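Local coordinates for protein DyP-type peroxidase (Pleurotus ostreatus PC15, PDB 6FSK) that uses a heme b cofactor for peroxidase activity and, as a dye-decolorizing peroxidase, probably oxidises dyes and manganese(II) with hydrogen peroxide, at residues G174-G179 and R356-G361. The protein carries 1 engineered substitution. Sequence-based numbering, arbitrary orientation.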
loop_
_atom_site.group_PDB
_atom_site.type_symbol
_atom_site.label_atom_id
_atom_site.label_comp_id
_atom_site.label_asym_id
_atom_site.label_seq_id
_atom_site.Cartn_x
_atom_site.Cartn_y
_atom_site.Cartn_z
ATOM N N GLY A 174 4.931 -8.269 10.778
ATOM C CA GLY A 174 4.951 -6.819 10.947
ATOM C C GLY A 174 4.672 -6.488 12.423
ATOM O O GLY A 174 3.929 -7.207 13.151
ATOM N N ASP A 175 5.206 -5.363 12.850
ATOM C CA ASP A 175 5.028 -4.840 14.162
ATOM C C ASP A 175 5.000 -3.330 14.111
ATOM O O ASP A 175 5.896 -2.723 13.484
ATOM C CB ASP A 175 6.222 -5.242 15.005
ATOM C CG ASP A 175 6.292 -6.749 15.186
ATOM O OD1 ASP A 175 5.485 -7.259 16.048
ATOM O OD2 ASP A 175 7.130 -7.390 14.526
ATOM N N VAL A 176 4.000 -2.727 14.724
ATOM C CA VAL A 176 3.999 -1.266 14.768
ATOM C C VAL A 176 5.224 -0.776 15.559
ATOM O O VAL A 176 5.828 -1.507 16.371
ATOM C CB VAL A 176 2.663 -0.706 15.321
ATOM C CG1 VAL A 176 1.479 -1.165 14.438
ATOM C CG2 VAL A 176 2.521 -1.000 16.790
ATOM N N ARG A 177 5.567 0.489 15.353
ATOM C CA ARG A 177 6.758 1.035 16.024
ATOM C C ARG A 177 6.412 1.398 17.473
ATOM O O ARG A 177 5.269 1.554 17.841
ATOM C CB ARG A 177 7.271 2.196 15.188
ATOM C CG ARG A 177 7.895 1.689 13.879
ATOM C CD ARG A 177 8.417 2.776 12.970
ATOM N NE ARG A 177 9.485 3.460 13.692
ATOM C CZ ARG A 177 9.761 4.749 13.591
ATOM N NH1 ARG A 177 9.063 5.574 12.797
ATOM N NH2 ARG A 177 10.774 5.259 14.299
ATOM N N PRO A 178 7.423 1.588 18.299
ATOM C CA PRO A 178 7.174 1.906 19.734
ATOM C C PRO A 178 6.660 3.291 20.021
ATOM O O PRO A 178 6.962 4.273 19.300
ATOM C CB PRO A 178 8.563 1.715 20.358
ATOM C CG PRO A 178 9.539 1.671 19.282
ATOM C CD PRO A 178 8.833 1.300 18.016
ATOM N N GLY A 179 5.899 3.412 21.109
ATOM C CA GLY A 179 5.543 4.724 21.578
ATOM C C GLY A 179 4.736 5.599 20.662
ATOM O O GLY A 179 3.855 5.116 19.960
ATOM N N ARG A 356 -3.248 -1.016 3.749
ATOM C CA ARG A 356 -3.308 -1.644 5.069
ATOM C C ARG A 356 -1.845 -1.994 5.503
ATOM O O ARG A 356 -1.652 -3.100 6.023
ATOM C CB ARG A 356 -4.187 -2.881 5.096
ATOM C CG ARG A 356 -5.581 -2.679 4.643
ATOM C CD ARG A 356 -6.408 -1.859 5.627
ATOM N NE ARG A 356 -7.777 -1.757 5.204
ATOM C CZ ARG A 356 -8.590 -0.711 5.367
ATOM N NH1 ARG A 356 -8.195 0.388 5.930
ATOM N NH2 ARG A 356 -9.858 -0.796 4.921
ATOM N N GLY A 357 -0.899 -1.099 5.299
ATOM C CA GLY A 357 0.525 -1.373 5.661
ATOM C C GLY A 357 0.760 -1.571 7.117
ATOM O O GLY A 357 -0.005 -1.088 8.004
ATOM N N ILE A 358 1.789 -2.324 7.393
ATOM C CA ILE A 358 2.320 -2.355 8.733
ATOM C C ILE A 358 3.857 -2.370 8.586
ATOM O O ILE A 358 4.412 -3.020 7.704
ATOM C CB ILE A 358 1.816 -3.605 9.557
ATOM C CG1 ILE A 358 2.201 -3.519 11.043
ATOM C CG2 ILE A 358 2.225 -4.939 8.965
ATOM C CD1 ILE A 358 1.533 -4.546 11.955
ATOM N N GLN A 359 4.507 -1.762 9.550
ATOM C CA GLN A 359 5.920 -1.711 9.571
ATOM C C GLN A 359 6.527 -3.069 9.956
ATOM O O GLN A 359 5.847 -3.913 10.523
ATOM C CB GLN A 359 6.397 -0.678 10.579
ATOM C CG GLN A 359 5.812 0.747 10.507
ATOM C CD GLN A 359 4.609 0.958 11.396
ATOM O OE1 GLN A 359 3.776 0.088 11.524
ATOM N NE2 GLN A 359 4.532 2.085 12.008
ATOM N N PHE A 360 7.826 -3.237 9.629
ATOM C CA PHE A 360 8.565 -4.347 10.218
ATOM C C PHE A 360 9.943 -3.911 10.623
ATOM O O PHE A 360 10.505 -2.970 10.028
ATOM C CB PHE A 360 8.592 -5.595 9.345
ATOM C CG PHE A 360 9.515 -5.467 8.150
ATOM C CD1 PHE A 360 9.079 -4.920 6.954
ATOM C CD2 PHE A 360 10.846 -5.916 8.222
ATOM C CE1 PHE A 360 9.939 -4.842 5.846
ATOM C CE2 PHE A 360 11.676 -5.836 7.113
ATOM C CZ PHE A 360 11.214 -5.325 5.939
ATOM N N GLY A 361 10.540 -4.687 11.558
ATOM C CA GLY A 361 11.920 -4.402 11.925
ATOM C C GLY A 361 12.141 -3.600 13.104
ATOM O O GLY A 361 11.239 -2.898 13.572
HETATM O O HOH W 1 9.014 -6.729 12.894
#
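The carboxamide of Gln359 presents one face to the backbone of Val176 and Arg177: Arg177 N lies above the nitrogen half of that face, 3.8 Å from Gln359 NE2, while Val176 CA lies nearer the oxygen, 3.5 Å from Gln359 OE1. The outermost strands 166-175 and 354-360 of the antiparallel sheet meet here, joining the N-terminal and C-terminal halves of the DyP-type alpha+beta barrel fold. On the same side of the amide, the aliphatic part of Arg177 makes the contact, its CG 3.9 Å from Gln359 NE2. The guanidinium, its plane 79° from that of the amide, lies farther out, where NH2 forms a salt bridge with Glu363. A bend at chi2 (93°) swings CD of Gln359 in beneath this backbone. Gln359 NE2 in turn donates to the carbonyls of His182 and His184.

One backbone hydrogen bond ties the segments, Asp175 N to Gln359 O at 2.8 Å, moderately bent with 146° at the hydrogen. Next to it, Ile358 turns its side chain onto the Gly174 backbone, CD1 reaching 3.7 Å from Gly174 C. A side chain at Gly174 would run into Ile358 CG2, so glycine is what lets the strands come this close. The ring of Phe360 leads away from Gly174 and packs on Leu381; the Phe360 side chain is about 8 Å from the heme.

An alanine in place of Gln359 would probably leave the carbonyls of His182 and His184 without their amide donor and open a gap under Val176 and Arg177.

The carboxylate of Asp175 is also shared out: OD1 takes His143 and Thr20, and OD2 pairs with Arg173. Asp175 OD2 also accepts from a water at 2.6 Å, and that same water accepts from Gly361 N at 2.9 Å.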